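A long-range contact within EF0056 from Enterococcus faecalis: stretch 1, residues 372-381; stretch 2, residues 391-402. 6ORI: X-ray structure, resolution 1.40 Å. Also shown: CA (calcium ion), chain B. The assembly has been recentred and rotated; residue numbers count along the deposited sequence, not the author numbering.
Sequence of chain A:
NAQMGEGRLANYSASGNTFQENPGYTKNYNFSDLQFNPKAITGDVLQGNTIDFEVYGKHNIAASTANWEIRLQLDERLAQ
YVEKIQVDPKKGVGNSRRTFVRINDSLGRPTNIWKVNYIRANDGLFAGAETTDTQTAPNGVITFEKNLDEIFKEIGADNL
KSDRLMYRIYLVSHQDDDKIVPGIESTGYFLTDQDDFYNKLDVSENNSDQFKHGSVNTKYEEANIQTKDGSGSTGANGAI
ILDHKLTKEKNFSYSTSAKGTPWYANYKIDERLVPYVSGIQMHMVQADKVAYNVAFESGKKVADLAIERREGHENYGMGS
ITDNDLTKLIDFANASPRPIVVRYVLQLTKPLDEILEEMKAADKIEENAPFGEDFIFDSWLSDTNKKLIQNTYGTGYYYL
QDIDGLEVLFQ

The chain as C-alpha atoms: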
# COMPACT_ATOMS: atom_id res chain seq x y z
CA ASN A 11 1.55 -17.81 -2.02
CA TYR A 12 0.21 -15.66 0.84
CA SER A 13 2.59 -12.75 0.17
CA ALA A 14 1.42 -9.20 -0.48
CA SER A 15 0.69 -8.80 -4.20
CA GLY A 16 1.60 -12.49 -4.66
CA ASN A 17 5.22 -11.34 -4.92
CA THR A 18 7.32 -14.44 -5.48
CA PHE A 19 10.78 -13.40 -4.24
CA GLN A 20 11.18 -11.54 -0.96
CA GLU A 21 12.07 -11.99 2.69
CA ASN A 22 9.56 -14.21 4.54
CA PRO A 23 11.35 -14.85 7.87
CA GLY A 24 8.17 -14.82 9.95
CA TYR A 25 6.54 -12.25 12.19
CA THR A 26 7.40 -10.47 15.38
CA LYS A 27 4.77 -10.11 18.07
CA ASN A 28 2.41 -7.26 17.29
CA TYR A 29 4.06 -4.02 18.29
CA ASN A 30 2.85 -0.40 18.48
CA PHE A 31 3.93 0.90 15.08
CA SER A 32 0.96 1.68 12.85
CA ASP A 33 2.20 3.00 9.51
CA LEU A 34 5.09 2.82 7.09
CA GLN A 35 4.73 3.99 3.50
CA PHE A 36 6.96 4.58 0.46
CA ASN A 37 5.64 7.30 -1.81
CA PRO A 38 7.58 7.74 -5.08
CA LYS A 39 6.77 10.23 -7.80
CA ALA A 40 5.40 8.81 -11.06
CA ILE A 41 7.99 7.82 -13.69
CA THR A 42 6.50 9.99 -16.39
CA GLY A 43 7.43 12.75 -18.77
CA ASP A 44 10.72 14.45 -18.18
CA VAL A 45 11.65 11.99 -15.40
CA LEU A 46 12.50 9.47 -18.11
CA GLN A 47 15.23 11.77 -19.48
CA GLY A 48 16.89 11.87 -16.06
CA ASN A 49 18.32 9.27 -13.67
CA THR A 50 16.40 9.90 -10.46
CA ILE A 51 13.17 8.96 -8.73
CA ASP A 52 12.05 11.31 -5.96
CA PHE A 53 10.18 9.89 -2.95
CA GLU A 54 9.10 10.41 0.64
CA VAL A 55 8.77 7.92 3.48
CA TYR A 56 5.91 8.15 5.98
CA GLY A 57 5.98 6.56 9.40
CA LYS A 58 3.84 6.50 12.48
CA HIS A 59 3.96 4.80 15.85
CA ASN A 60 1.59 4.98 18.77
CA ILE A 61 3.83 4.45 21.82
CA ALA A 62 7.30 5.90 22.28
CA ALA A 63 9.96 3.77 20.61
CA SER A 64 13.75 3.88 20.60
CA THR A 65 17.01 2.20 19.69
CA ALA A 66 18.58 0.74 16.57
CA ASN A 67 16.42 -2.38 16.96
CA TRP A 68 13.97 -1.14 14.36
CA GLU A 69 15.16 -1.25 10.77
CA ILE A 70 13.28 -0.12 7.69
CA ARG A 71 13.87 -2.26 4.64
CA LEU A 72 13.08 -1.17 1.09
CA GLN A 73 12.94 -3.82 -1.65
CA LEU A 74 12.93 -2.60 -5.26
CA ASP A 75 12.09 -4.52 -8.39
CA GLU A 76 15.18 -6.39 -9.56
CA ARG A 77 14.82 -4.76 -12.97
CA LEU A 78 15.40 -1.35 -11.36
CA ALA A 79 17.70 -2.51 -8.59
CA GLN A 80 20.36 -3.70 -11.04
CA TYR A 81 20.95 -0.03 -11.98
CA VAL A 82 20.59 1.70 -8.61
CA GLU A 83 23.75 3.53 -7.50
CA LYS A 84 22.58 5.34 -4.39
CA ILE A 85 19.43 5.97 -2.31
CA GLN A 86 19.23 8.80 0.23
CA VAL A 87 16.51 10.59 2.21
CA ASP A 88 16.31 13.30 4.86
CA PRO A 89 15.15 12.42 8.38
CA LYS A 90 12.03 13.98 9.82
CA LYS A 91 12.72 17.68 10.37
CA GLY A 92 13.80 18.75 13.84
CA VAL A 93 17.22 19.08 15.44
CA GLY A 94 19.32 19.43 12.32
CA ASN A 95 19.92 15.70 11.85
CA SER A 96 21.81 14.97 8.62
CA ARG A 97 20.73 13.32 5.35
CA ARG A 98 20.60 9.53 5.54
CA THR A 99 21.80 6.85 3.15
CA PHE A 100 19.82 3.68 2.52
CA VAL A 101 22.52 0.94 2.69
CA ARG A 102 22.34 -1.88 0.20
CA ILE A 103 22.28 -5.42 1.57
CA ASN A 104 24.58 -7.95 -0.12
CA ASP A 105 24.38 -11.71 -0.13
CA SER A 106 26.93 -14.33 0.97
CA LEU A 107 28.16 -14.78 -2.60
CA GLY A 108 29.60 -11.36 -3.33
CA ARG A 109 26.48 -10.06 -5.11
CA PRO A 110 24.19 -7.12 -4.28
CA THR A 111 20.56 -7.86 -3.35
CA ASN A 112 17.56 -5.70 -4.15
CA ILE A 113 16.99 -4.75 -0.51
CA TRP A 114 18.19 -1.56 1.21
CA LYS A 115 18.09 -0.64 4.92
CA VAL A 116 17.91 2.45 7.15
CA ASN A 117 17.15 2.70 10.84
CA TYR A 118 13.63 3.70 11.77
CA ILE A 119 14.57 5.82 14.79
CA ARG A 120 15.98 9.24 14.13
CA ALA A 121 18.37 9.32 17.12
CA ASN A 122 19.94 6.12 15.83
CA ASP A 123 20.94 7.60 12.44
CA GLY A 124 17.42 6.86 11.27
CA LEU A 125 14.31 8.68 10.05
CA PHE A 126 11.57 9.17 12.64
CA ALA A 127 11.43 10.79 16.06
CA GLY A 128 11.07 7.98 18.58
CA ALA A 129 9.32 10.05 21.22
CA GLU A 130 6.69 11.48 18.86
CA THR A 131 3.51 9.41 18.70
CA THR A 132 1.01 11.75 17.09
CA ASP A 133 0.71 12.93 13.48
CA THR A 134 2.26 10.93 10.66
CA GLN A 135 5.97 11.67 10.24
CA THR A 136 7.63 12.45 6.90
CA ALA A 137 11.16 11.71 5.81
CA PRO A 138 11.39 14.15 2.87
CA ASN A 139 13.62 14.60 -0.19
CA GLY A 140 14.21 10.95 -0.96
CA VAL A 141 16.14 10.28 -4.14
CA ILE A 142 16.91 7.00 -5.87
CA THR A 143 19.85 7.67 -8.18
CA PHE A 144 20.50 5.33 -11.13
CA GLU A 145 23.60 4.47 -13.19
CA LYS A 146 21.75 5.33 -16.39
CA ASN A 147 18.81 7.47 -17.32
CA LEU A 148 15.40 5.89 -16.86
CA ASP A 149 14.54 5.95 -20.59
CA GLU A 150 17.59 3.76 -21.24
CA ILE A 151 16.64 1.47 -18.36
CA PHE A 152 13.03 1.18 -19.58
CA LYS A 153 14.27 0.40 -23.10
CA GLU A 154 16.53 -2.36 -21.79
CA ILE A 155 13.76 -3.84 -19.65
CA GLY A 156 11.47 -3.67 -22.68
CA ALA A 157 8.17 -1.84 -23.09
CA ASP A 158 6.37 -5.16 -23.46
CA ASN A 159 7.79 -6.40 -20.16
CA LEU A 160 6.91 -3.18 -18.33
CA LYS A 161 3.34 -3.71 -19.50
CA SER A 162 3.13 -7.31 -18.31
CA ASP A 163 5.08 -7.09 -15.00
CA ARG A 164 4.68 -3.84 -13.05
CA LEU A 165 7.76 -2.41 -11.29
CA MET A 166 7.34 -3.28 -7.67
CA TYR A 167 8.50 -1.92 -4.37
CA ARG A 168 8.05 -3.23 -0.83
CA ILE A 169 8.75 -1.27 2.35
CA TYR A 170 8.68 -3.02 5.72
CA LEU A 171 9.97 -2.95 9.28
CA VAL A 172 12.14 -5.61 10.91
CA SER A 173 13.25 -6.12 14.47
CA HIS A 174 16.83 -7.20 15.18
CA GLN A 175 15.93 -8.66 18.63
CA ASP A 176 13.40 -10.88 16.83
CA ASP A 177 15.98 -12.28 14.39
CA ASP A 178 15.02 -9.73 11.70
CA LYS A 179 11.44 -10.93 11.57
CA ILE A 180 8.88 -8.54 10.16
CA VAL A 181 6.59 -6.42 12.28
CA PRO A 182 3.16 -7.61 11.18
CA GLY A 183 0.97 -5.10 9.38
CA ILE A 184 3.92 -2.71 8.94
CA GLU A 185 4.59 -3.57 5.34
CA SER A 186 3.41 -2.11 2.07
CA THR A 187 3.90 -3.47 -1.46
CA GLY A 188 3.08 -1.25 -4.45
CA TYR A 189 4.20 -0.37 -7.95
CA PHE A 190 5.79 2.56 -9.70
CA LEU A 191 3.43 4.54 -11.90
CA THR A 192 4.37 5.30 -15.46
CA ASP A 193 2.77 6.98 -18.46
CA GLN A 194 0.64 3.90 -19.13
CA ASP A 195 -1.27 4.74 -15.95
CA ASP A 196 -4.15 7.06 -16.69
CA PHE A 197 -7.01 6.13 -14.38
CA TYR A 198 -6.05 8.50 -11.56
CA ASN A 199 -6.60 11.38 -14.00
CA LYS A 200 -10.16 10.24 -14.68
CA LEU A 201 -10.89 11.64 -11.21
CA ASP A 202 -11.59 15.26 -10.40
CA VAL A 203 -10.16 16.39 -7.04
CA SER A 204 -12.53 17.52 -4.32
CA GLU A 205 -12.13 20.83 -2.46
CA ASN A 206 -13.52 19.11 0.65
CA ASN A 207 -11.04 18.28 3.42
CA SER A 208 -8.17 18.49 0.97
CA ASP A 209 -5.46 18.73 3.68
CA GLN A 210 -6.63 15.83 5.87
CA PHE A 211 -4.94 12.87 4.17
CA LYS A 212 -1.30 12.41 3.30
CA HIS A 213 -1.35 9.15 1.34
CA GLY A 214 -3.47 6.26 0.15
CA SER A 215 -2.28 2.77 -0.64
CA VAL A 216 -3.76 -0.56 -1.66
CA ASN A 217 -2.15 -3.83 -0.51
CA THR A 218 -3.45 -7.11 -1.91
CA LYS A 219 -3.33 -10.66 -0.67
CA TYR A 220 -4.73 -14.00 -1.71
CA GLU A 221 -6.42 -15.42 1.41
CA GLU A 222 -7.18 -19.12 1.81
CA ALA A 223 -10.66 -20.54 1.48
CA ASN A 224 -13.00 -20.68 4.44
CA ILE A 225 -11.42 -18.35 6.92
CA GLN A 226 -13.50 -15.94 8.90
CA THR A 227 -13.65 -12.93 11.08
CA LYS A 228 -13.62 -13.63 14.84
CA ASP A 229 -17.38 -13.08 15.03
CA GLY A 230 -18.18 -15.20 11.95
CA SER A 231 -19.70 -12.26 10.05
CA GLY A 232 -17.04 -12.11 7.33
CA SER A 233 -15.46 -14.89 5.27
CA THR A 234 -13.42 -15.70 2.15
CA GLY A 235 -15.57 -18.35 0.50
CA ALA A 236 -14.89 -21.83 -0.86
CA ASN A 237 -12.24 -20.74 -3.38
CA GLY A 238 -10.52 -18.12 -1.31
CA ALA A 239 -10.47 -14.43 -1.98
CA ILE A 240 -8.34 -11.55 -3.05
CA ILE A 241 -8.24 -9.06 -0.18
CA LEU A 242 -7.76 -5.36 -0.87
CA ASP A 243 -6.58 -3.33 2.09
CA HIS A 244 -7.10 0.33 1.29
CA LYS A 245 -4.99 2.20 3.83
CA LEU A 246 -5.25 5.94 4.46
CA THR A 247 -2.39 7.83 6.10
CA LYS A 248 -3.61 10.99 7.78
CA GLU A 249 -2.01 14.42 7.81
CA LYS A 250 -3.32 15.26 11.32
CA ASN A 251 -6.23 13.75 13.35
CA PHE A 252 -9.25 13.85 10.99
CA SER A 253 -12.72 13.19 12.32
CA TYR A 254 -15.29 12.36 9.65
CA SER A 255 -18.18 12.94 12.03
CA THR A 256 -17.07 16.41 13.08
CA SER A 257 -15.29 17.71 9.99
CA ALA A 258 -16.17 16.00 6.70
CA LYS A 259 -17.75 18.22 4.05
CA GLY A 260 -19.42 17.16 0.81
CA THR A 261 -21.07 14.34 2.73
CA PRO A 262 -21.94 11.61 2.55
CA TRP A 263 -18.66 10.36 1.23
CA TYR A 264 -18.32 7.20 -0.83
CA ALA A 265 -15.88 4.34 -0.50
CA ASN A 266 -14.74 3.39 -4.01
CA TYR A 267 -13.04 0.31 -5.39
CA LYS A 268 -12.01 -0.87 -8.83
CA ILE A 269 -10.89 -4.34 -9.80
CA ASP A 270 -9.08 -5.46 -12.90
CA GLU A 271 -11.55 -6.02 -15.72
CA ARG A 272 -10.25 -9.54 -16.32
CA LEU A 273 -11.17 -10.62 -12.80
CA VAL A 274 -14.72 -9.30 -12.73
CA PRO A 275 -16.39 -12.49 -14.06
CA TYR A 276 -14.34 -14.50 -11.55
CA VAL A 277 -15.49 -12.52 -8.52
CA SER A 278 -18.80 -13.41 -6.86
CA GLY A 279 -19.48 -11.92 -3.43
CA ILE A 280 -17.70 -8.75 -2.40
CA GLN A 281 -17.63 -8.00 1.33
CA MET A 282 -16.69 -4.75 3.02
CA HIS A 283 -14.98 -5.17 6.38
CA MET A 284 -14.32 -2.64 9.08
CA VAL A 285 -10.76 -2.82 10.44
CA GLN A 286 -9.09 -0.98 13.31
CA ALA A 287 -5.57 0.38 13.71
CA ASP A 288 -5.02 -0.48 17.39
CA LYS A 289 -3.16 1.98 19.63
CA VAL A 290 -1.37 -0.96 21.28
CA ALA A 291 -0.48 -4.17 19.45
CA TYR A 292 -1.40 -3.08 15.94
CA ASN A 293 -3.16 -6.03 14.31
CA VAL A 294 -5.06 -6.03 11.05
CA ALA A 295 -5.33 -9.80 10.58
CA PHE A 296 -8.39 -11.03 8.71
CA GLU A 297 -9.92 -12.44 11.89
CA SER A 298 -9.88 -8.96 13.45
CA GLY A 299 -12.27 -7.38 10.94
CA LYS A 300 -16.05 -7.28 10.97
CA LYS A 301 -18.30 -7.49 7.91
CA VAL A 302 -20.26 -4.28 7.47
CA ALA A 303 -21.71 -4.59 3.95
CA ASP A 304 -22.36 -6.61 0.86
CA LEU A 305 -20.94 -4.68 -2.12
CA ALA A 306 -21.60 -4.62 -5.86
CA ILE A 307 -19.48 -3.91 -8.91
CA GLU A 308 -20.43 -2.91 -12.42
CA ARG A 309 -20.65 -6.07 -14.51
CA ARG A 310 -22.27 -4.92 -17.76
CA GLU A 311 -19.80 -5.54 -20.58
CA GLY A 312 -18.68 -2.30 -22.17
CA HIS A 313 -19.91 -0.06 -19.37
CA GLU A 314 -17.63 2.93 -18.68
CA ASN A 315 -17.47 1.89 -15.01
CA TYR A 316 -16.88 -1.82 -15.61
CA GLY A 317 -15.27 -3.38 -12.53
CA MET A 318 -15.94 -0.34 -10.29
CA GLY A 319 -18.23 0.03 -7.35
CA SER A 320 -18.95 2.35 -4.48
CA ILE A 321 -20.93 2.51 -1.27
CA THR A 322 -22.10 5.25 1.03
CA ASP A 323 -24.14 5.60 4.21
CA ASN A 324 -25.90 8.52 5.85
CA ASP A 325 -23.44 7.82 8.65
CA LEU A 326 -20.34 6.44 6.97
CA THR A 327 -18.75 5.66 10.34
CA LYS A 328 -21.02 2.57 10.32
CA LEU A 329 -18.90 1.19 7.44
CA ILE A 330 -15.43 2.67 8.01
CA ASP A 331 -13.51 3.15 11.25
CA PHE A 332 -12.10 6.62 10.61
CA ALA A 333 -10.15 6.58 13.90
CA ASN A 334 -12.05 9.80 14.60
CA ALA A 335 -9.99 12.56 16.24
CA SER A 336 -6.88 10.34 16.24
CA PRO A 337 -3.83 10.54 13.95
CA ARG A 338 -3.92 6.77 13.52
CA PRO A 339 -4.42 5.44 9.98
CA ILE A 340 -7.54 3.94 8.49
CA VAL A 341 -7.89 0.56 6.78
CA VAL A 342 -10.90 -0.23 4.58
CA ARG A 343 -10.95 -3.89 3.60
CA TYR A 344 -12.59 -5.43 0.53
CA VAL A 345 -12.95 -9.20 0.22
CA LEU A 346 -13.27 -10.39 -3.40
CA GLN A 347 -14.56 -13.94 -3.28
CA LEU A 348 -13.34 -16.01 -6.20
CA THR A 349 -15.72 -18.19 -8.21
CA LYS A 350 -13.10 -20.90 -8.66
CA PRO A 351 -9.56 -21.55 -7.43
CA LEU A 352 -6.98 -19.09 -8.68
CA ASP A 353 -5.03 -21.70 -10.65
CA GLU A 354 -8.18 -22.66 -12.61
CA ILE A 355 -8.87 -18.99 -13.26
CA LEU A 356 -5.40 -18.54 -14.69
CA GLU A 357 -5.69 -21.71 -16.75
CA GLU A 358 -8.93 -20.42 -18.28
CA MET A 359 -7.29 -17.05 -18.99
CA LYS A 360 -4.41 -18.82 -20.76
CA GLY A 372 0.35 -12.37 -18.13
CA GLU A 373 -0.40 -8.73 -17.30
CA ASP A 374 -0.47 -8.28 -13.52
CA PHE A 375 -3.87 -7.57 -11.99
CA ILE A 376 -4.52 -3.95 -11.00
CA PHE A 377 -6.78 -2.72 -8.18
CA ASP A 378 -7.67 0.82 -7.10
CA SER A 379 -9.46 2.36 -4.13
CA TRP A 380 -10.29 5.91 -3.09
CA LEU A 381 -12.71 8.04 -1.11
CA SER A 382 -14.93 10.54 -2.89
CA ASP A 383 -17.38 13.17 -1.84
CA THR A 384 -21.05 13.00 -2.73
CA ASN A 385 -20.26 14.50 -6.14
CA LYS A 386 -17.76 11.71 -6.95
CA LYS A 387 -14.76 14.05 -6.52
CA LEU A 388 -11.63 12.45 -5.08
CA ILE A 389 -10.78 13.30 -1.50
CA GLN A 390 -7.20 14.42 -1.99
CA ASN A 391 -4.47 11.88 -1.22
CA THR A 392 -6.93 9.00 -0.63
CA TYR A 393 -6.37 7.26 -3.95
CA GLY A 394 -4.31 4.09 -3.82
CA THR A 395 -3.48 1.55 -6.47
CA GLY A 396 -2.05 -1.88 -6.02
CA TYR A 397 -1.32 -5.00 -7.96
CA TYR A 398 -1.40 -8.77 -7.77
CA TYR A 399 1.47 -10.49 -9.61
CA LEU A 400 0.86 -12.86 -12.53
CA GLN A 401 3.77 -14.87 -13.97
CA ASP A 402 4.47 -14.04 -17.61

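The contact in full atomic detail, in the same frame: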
# COMPACT_ATOMS: atom_id res chain seq x y z
N GLY A 372 -0.95 -12.66 -18.72
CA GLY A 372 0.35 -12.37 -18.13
C GLY A 372 0.34 -11.05 -17.36
O GLY A 372 0.97 -10.92 -16.30
N GLU A 373 -0.35 -10.06 -17.90
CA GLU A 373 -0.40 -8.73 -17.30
C GLU A 373 -0.86 -8.84 -15.85
O GLU A 373 -1.85 -9.51 -15.56
CB GLU A 373 -1.33 -7.81 -18.09
N ASP A 374 -0.14 -8.19 -14.94
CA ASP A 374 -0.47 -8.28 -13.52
C ASP A 374 -1.84 -7.67 -13.30
O ASP A 374 -2.27 -6.81 -14.05
CB ASP A 374 0.56 -7.55 -12.65
CG ASP A 374 1.94 -8.14 -12.78
OD1 ASP A 374 2.09 -9.30 -13.26
OD2 ASP A 374 2.90 -7.43 -12.39
N PHE A 375 -2.54 -8.12 -12.26
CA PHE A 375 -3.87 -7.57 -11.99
C PHE A 375 -3.75 -6.27 -11.22
O PHE A 375 -2.97 -6.17 -10.28
CB PHE A 375 -4.69 -8.53 -11.16
CG PHE A 375 -4.99 -9.83 -11.83
CD1 PHE A 375 -5.69 -9.89 -13.02
CD2 PHE A 375 -4.57 -11.01 -11.24
CE1 PHE A 375 -5.97 -11.11 -13.61
CE2 PHE A 375 -4.85 -12.23 -11.83
CZ PHE A 375 -5.54 -12.28 -13.02
N ILE A 376 -4.55 -5.28 -11.61
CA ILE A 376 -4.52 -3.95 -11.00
C ILE A 376 -5.81 -3.69 -10.23
O ILE A 376 -6.89 -4.01 -10.70
CB ILE A 376 -4.35 -2.86 -12.07
CG1 ILE A 376 -3.04 -3.08 -12.85
CG2 ILE A 376 -4.35 -1.47 -11.45
CD1 ILE A 376 -1.78 -3.07 -12.01
N PHE A 377 -5.67 -3.09 -9.05
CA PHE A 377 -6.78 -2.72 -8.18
C PHE A 377 -6.62 -1.29 -7.70
O PHE A 377 -5.53 -0.84 -7.38
CB PHE A 377 -6.83 -3.65 -6.96
CG PHE A 377 -6.86 -5.10 -7.32
CD1 PHE A 377 -5.69 -5.80 -7.51
CD2 PHE A 377 -8.05 -5.76 -7.52
CE1 PHE A 377 -5.72 -7.12 -7.85
CE2 PHE A 377 -8.07 -7.08 -7.87
CZ PHE A 377 -6.90 -7.76 -8.03
N ASP A 378 -7.73 -0.56 -7.57
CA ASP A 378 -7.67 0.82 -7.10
C ASP A 378 -8.71 1.02 -6.01
O ASP A 378 -9.73 0.32 -5.98
CB ASP A 378 -7.97 1.78 -8.25
CG ASP A 378 -7.16 1.47 -9.49
OD1 ASP A 378 -6.04 1.99 -9.61
OD2 ASP A 378 -7.63 0.68 -10.34
N SER A 379 -8.48 2.00 -5.15
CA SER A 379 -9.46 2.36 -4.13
C SER A 379 -9.28 3.83 -3.80
O SER A 379 -8.16 4.35 -3.84
CB SER A 379 -9.29 1.52 -2.88
OG SER A 379 -9.42 0.15 -3.18
N TRP A 380 -10.37 4.51 -3.45
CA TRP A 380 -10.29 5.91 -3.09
C TRP A 380 -11.54 6.31 -2.36
O TRP A 380 -12.57 5.62 -2.45
CB TRP A 380 -10.06 6.82 -4.32
CG TRP A 380 -11.20 6.84 -5.34
CD1 TRP A 380 -12.16 7.82 -5.49
CD2 TRP A 380 -11.47 5.86 -6.35
NE1 TRP A 380 -13.01 7.49 -6.53
CE2 TRP A 380 -12.61 6.30 -7.07
CE3 TRP A 380 -10.87 4.65 -6.71
CZ2 TRP A 380 -13.15 5.56 -8.12
CZ3 TRP A 380 -11.41 3.93 -7.75
CH2 TRP A 380 -12.54 4.38 -8.43
N LEU A 381 -11.49 7.43 -1.64
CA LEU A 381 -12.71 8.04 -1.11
C LEU A 381 -13.11 9.19 -2.00
O LEU A 381 -12.24 9.88 -2.55
CB LEU A 381 -12.48 8.55 0.32
CG LEU A 381 -12.00 7.51 1.34
CD1 LEU A 381 -11.98 8.12 2.73
CD2 LEU A 381 -12.84 6.26 1.36
N ASN A 391 -5.45 12.77 -1.83
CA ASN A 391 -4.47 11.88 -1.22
C ASN A 391 -5.11 10.63 -0.63
O ASN A 391 -4.51 10.00 0.23
CB ASN A 391 -3.56 12.61 -0.22
CG ASN A 391 -2.55 13.49 -0.90
OD1 ASN A 391 -2.05 13.15 -1.96
ND2 ASN A 391 -2.26 14.63 -0.31
N THR A 392 -6.31 10.26 -1.07
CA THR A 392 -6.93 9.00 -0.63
C THR A 392 -6.91 7.93 -1.70
O THR A 392 -7.34 6.82 -1.43
CB THR A 392 -8.37 9.17 -0.13
OG1 THR A 392 -9.29 9.47 -1.21
CG2 THR A 392 -8.45 10.22 0.97
N TYR A 393 -6.43 8.25 -2.89
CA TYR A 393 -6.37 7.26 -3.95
C TYR A 393 -5.16 6.36 -3.76
O TYR A 393 -4.02 6.84 -3.59
CB TYR A 393 -6.32 7.93 -5.34
CG TYR A 393 -6.09 6.98 -6.48
CD1 TYR A 393 -7.15 6.38 -7.14
CD2 TYR A 393 -4.79 6.67 -6.88
CE1 TYR A 393 -6.90 5.50 -8.22
CE2 TYR A 393 -4.55 5.81 -7.92
CZ TYR A 393 -5.60 5.22 -8.57
OH TYR A 393 -5.33 4.35 -9.62
N GLY A 394 -5.39 5.06 -3.80
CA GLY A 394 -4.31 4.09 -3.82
C GLY A 394 -4.52 3.12 -4.96
O GLY A 394 -5.64 2.85 -5.39
N THR A 395 -3.41 2.60 -5.46
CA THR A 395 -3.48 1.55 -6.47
C THR A 395 -2.50 0.48 -6.10
O THR A 395 -1.44 0.75 -5.54
CB THR A 395 -3.22 2.09 -7.89
OG1 THR A 395 -3.37 1.03 -8.84
CG2 THR A 395 -1.82 2.69 -8.02
N GLY A 396 -2.88 -0.76 -6.38
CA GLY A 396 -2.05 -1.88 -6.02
C GLY A 396 -2.17 -2.94 -7.09
O GLY A 396 -2.92 -2.79 -8.04
N TYR A 397 -1.38 -3.98 -6.94
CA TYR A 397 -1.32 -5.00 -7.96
C TYR A 397 -1.28 -6.38 -7.31
O TYR A 397 -0.97 -6.54 -6.12
CB TYR A 397 -0.12 -4.79 -8.90
CG TYR A 397 1.19 -5.27 -8.37
CD1 TYR A 397 1.85 -4.59 -7.34
CD2 TYR A 397 1.75 -6.43 -8.85
CE1 TYR A 397 3.04 -5.05 -6.84
CE2 TYR A 397 2.95 -6.90 -8.34
CZ TYR A 397 3.57 -6.21 -7.33
OH TYR A 397 4.75 -6.69 -6.82
N TYR A 398 -1.62 -7.38 -8.13
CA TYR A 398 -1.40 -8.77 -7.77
C TYR A 398 -0.63 -9.41 -8.92
O TYR A 398 -1.07 -9.35 -10.07
CB TYR A 398 -2.71 -9.52 -7.50
CG TYR A 398 -2.45 -10.82 -6.80
CD1 TYR A 398 -2.20 -11.98 -7.51
CD2 TYR A 398 -2.40 -10.87 -5.44
CE1 TYR A 398 -1.92 -13.16 -6.85
CE2 TYR A 398 -2.15 -12.03 -4.78
CZ TYR A 398 -1.90 -13.16 -5.48
OH TYR A 398 -1.62 -14.32 -4.79
N TYR A 399 0.53 -9.98 -8.61
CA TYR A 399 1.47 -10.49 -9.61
C TYR A 399 0.94 -11.70 -10.35
O TYR A 399 0.36 -12.60 -9.73
CB TYR A 399 2.77 -10.89 -8.93
CG TYR A 399 3.76 -11.61 -9.83
CD1 TYR A 399 4.40 -10.96 -10.88
CD2 TYR A 399 4.10 -12.94 -9.59
CE1 TYR A 399 5.31 -11.61 -11.69
CE2 TYR A 399 5.03 -13.60 -10.39
CZ TYR A 399 5.63 -12.94 -11.44
OH TYR A 399 6.54 -13.61 -12.23
N LEU A 400 1.16 -11.71 -11.66
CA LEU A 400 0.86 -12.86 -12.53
C LEU A 400 2.10 -13.21 -13.35
O LEU A 400 2.63 -12.36 -14.07
CB LEU A 400 -0.28 -12.51 -13.49
CG LEU A 400 -1.42 -13.52 -13.54
CD1 LEU A 400 -2.02 -13.75 -12.13
CD2 LEU A 400 -2.47 -13.03 -14.52
N GLN A 401 2.54 -14.46 -13.27
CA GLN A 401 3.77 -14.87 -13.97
C GLN A 401 3.59 -14.83 -15.48
O GLN A 401 2.64 -15.39 -16.01
CB GLN A 401 4.18 -16.28 -13.52
CG GLN A 401 4.58 -16.35 -12.05
CD GLN A 401 4.88 -17.76 -11.58
OE1 GLN A 401 5.22 -18.64 -12.37
NE2 GLN A 401 4.74 -17.98 -10.27
N ASP A 402 4.52 -14.17 -16.16
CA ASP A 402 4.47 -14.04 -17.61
C ASP A 402 4.87 -15.36 -18.27
O ASP A 402 5.70 -16.10 -17.74
CB ASP A 402 5.40 -12.92 -18.09
CG ASP A 402 4.98 -11.55 -17.58
OD1 ASP A 402 3.87 -11.44 -17.00
OD2 ASP A 402 5.76 -10.58 -17.76
CA CA B . 2.92 -10.40 -15.13

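A calcium ion pins one end of this antiparallel pairing, drawing two ligands from each stretch: Gly372 O, Asp374 OD1 and Asp402 OD1 each lie 2.3 Å from CA, and Leu400 O lies 2.2 Å from it, with two further ligands from elsewhere in the structure. The metal explains why Gly372 O and Leu400 O approach to 3.1 Å without a proton between them. Asp374 OD1 also accepts a hydrogen bond from Leu400 N (3.0 Å, 168°), so one carboxylate oxygen joins the ion to the opposing backbone.

Beyond the site, strands 375-381 and 394-398 run at 156°, 4.6 Å apart at closest approach. Three pairs of reciprocal backbone hydrogen bonds set the register, Phe375 with Tyr398, Phe377 with Gly396 and Ser379 with Gly394; Tyr398 N to Phe375 O, for example, measures 2.8 Å. Leu381 N extends the ladder to Thr392 OG1 at 3.0 Å.

Side chains alternate between the sheet faces. On the face of Phe375, Phe377 is buried with its ring edge against Tyr398, Phe377 CE1 lying 3.9 Å from Tyr398 CB. Phe375 CE2 packs 3.2 Å from Leu400 CD1. On the face of Ile376, Asp378 OD1 gathers two hydroxyls, Tyr393 OH at a very short 2.5 Å and Thr395 OG1 at 2.9 Å. Together the stretches bury 879 Å².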